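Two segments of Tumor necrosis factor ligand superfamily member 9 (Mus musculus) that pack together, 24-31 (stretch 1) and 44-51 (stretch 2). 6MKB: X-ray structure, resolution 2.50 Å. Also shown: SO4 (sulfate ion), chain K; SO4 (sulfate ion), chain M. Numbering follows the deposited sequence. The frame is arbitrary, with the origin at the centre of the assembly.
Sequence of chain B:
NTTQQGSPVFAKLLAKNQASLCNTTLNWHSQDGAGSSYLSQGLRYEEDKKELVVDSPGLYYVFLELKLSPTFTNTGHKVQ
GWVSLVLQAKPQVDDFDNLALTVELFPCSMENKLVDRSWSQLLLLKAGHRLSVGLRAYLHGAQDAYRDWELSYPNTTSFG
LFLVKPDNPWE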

# COMPACT_ATOMS: atom_id res chain seq x y z
N THR B 24 10.93 3.51 -18.71
CA THR B 24 11.82 4.61 -18.30
C THR B 24 11.96 4.68 -16.76
O THR B 24 11.16 4.12 -16.03
CB THR B 24 11.25 5.97 -18.83
OG1 THR B 24 12.19 7.02 -18.63
CG2 THR B 24 9.90 6.36 -18.18
N THR B 25 12.93 5.46 -16.28
CA THR B 25 13.06 5.71 -14.84
C THR B 25 12.25 6.96 -14.56
O THR B 25 12.39 7.97 -15.26
CB THR B 25 14.52 5.79 -14.43
OG1 THR B 25 15.08 4.49 -14.60
CG2 THR B 25 14.68 6.22 -12.98
N LEU B 26 11.35 6.88 -13.59
CA LEU B 26 10.50 8.00 -13.27
C LEU B 26 11.25 9.14 -12.58
O LEU B 26 12.18 8.91 -11.78
CB LEU B 26 9.32 7.56 -12.39
CG LEU B 26 8.22 6.74 -13.05
CD1 LEU B 26 7.20 6.35 -12.04
CD2 LEU B 26 7.55 7.50 -14.20
N ASN B 27 10.83 10.37 -12.92
CA ASN B 27 11.28 11.61 -12.33
C ASN B 27 10.32 11.93 -11.19
O ASN B 27 9.14 11.61 -11.26
CB ASN B 27 11.30 12.72 -13.38
CG ASN B 27 12.61 12.79 -14.12
OD1 ASN B 27 13.68 13.02 -13.53
ND2 ASN B 27 12.56 12.60 -15.43
N TRP B 28 10.83 12.53 -10.12
CA TRP B 28 10.02 12.84 -8.96
C TRP B 28 10.14 14.31 -8.56
O TRP B 28 11.20 14.93 -8.72
CB TRP B 28 10.45 11.94 -7.76
CG TRP B 28 10.32 10.49 -8.07
CD1 TRP B 28 11.26 9.69 -8.67
CD2 TRP B 28 9.12 9.69 -7.99
NE1 TRP B 28 10.72 8.45 -8.95
CE2 TRP B 28 9.41 8.43 -8.54
CE3 TRP B 28 7.86 9.90 -7.40
CZ2 TRP B 28 8.48 7.39 -8.56
CZ3 TRP B 28 6.93 8.88 -7.44
CH2 TRP B 28 7.23 7.66 -8.06
N HIS B 29 9.02 14.87 -8.06
CA HIS B 29 8.98 16.17 -7.39
C HIS B 29 9.46 15.85 -5.96
O HIS B 29 8.88 14.95 -5.33
CB HIS B 29 7.56 16.78 -7.35
CG HIS B 29 6.94 17.10 -8.68
ND1 HIS B 29 7.40 18.16 -9.46
CD2 HIS B 29 5.83 16.59 -9.25
CE1 HIS B 29 6.59 18.21 -10.50
NE2 HIS B 29 5.63 17.28 -10.42
N SER B 30 10.52 16.53 -5.46
CA SER B 30 11.03 16.32 -4.09
C SER B 30 10.55 17.45 -3.11
O SER B 30 10.80 17.37 -1.90
CB SER B 30 12.56 16.22 -4.09
OG SER B 30 13.17 17.38 -4.63
N GLN B 31 9.84 18.48 -3.65
CA GLN B 31 9.27 19.63 -2.92
C GLN B 31 7.98 20.12 -3.61
O GLN B 31 7.87 19.99 -4.84
CB GLN B 31 10.28 20.78 -2.79
CG GLN B 31 10.96 21.20 -4.10
CD GLN B 31 11.89 22.38 -3.92
OE1 GLN B 31 12.61 22.50 -2.93
NE2 GLN B 31 11.89 23.27 -4.89
N ARG B 44 17.70 12.25 1.02
CA ARG B 44 18.00 13.19 -0.06
C ARG B 44 17.44 12.68 -1.36
O ARG B 44 17.35 11.47 -1.55
CB ARG B 44 19.52 13.39 -0.23
CG ARG B 44 20.18 14.29 0.79
CD ARG B 44 21.70 14.14 0.85
NE ARG B 44 22.33 14.20 -0.47
CZ ARG B 44 23.10 13.25 -1.00
NH1 ARG B 44 23.42 12.18 -0.28
NH2 ARG B 44 23.59 13.39 -2.21
N TYR B 45 17.12 13.60 -2.28
CA TYR B 45 16.71 13.20 -3.61
C TYR B 45 17.63 13.86 -4.66
O TYR B 45 17.81 15.07 -4.65
CB TYR B 45 15.22 13.49 -3.90
CG TYR B 45 14.85 13.11 -5.31
CD1 TYR B 45 14.86 11.77 -5.73
CD2 TYR B 45 14.58 14.08 -6.27
CE1 TYR B 45 14.56 11.42 -7.04
CE2 TYR B 45 14.27 13.74 -7.58
CZ TYR B 45 14.26 12.41 -7.96
OH TYR B 45 13.98 12.09 -9.26
N GLU B 46 18.21 13.02 -5.54
CA GLU B 46 19.13 13.42 -6.61
C GLU B 46 18.41 13.42 -7.96
O GLU B 46 18.10 12.36 -8.50
CB GLU B 46 20.35 12.47 -6.64
CG GLU B 46 21.24 12.57 -5.41
CD GLU B 46 22.65 12.05 -5.59
OE1 GLU B 46 22.97 11.57 -6.71
OE2 GLU B 46 23.44 12.14 -4.63
N GLU B 47 18.16 14.62 -8.50
CA GLU B 47 17.43 14.85 -9.75
C GLU B 47 18.07 14.16 -10.98
O GLU B 47 17.35 13.59 -11.81
CB GLU B 47 17.28 16.36 -10.02
CG GLU B 47 15.99 16.67 -10.77
CD GLU B 47 15.78 18.09 -11.28
OE1 GLU B 47 16.40 19.03 -10.72
OE2 GLU B 47 14.99 18.25 -12.23
N ASP B 48 19.40 14.24 -11.09
CA ASP B 48 20.21 13.69 -12.18
C ASP B 48 20.09 12.16 -12.27
O ASP B 48 19.82 11.62 -13.35
CB ASP B 48 21.68 14.12 -12.04
CG ASP B 48 22.28 13.97 -10.63
OD1 ASP B 48 21.78 14.64 -9.69
OD2 ASP B 48 23.26 13.20 -10.49
N LYS B 49 20.26 11.47 -11.12
CA LYS B 49 20.21 10.01 -11.03
C LYS B 49 18.79 9.48 -10.86
O LYS B 49 18.56 8.28 -11.04
CB LYS B 49 21.10 9.52 -9.87
CG LYS B 49 22.56 9.98 -9.92
CD LYS B 49 23.43 9.21 -10.94
CE LYS B 49 24.29 10.13 -11.80
NZ LYS B 49 25.39 10.79 -11.05
N LYS B 50 17.83 10.40 -10.51
CA LYS B 50 16.40 10.14 -10.23
C LYS B 50 16.30 9.16 -9.04
O LYS B 50 15.37 8.33 -8.96
CB LYS B 50 15.64 9.65 -11.48
CG LYS B 50 15.86 10.49 -12.74
CD LYS B 50 15.29 9.85 -13.99
CE LYS B 50 16.15 10.03 -15.21
NZ LYS B 50 16.37 11.46 -15.56
N GLU B 51 17.26 9.29 -8.09
CA GLU B 51 17.37 8.41 -6.93
C GLU B 51 17.18 9.09 -5.59
O GLU B 51 17.66 10.20 -5.34
CB GLU B 51 18.75 7.74 -6.91
CG GLU B 51 18.91 6.65 -7.95
CD GLU B 51 20.32 6.17 -8.17
OE1 GLU B 51 21.27 6.81 -7.67
OE2 GLU B 51 20.49 5.13 -8.85
S SO4 K . 10.03 20.14 -9.68
O1 SO4 K . 10.90 18.97 -9.40
O2 SO4 K . 10.90 21.34 -9.75
O3 SO4 K . 9.31 19.99 -10.97
O4 SO4 K . 9.03 20.29 -8.60
S SO4 M . 5.59 17.78 -14.73
O1 SO4 M . 6.18 16.56 -15.33
O2 SO4 M . 6.70 18.74 -14.45
O3 SO4 M . 4.66 18.40 -15.72
O4 SO4 M . 4.85 17.44 -13.49
O HOH W 1 13.05 7.24 -9.81
O HOH W 2 14.76 11.88 -17.81

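The contact is modest, burying 366 Å² in all, and two residues of stretch 2, Y45 and K50, supply most of that stretch's share. Stretch 2 begins with R44, whose side chain points away from stretch 1 and instead forms a salt bridge with E46, NH2 to OE2 at 2.7 Å. Between these two charged residues the strand alternation turns Y45 the other way, toward stretch 1.

Y45, in the t rotamer, lays its long, flat side chain along S30, W28 and N27. Near the start of the ring, its CD2 lies 3.7 Å from CB of S30, whose short side chain offers the ring a methylene to pack against. Further out, CZ of Y45 packs 3.8 Å from CB of W28. The two aromatic rings meet obliquely, with the centroid of the Y45 ring 5.8 Å from that of the W28 five-membered ring and the planes nearly perpendicular, at 87°. At the tip, Y45 OH accepts a weak hydrogen bond from the backbone N of W28, at 3.3 Å with an N-H...O angle of 142°. Tyrosine thus suits the site twice over: its ring covers apolar surface, and its hydroxyl meets a polar backbone group.

E46 points away, but its backbone shapes what follows. Its O accepts bonds from K50 N (2.8 Å, weak) and E51 N (3.2 Å), while its N donates to E51 O at 2.9 Å, closing a tight turn. Within that turn E47, D48 and K49 have helical backbone angles and largely exposed side chains, as befits charged residues; K49 NZ and D48 OD2 form a salt bridge at 3.3 Å.

K50 leaves the turn with positive phi and points its side chain toward stretch 1. Here the aliphatic part of lysine does the packing: CB lies 3.6 Å from L26 O, CG 3.4 Å from N27 OD1, and CD 3.8 Å from T25 CG2. The charged NZ reaches a water at 2.8 Å, which also accepts a weak bond from N27 ND2 at 3.3 Å, so the amine remains hydrated while its methylenes are covered.

A second water ties the backbones together. It donates to K50 O and to L26 O, both at 2.7 Å, and accepts from W28 NE1 at 2.8 Å. Tryptophan can therefore bury its large ring here without leaving the indole nitrogen unpaired. E51, the last residue, turns its side chain away and finds its partners elsewhere in the structure.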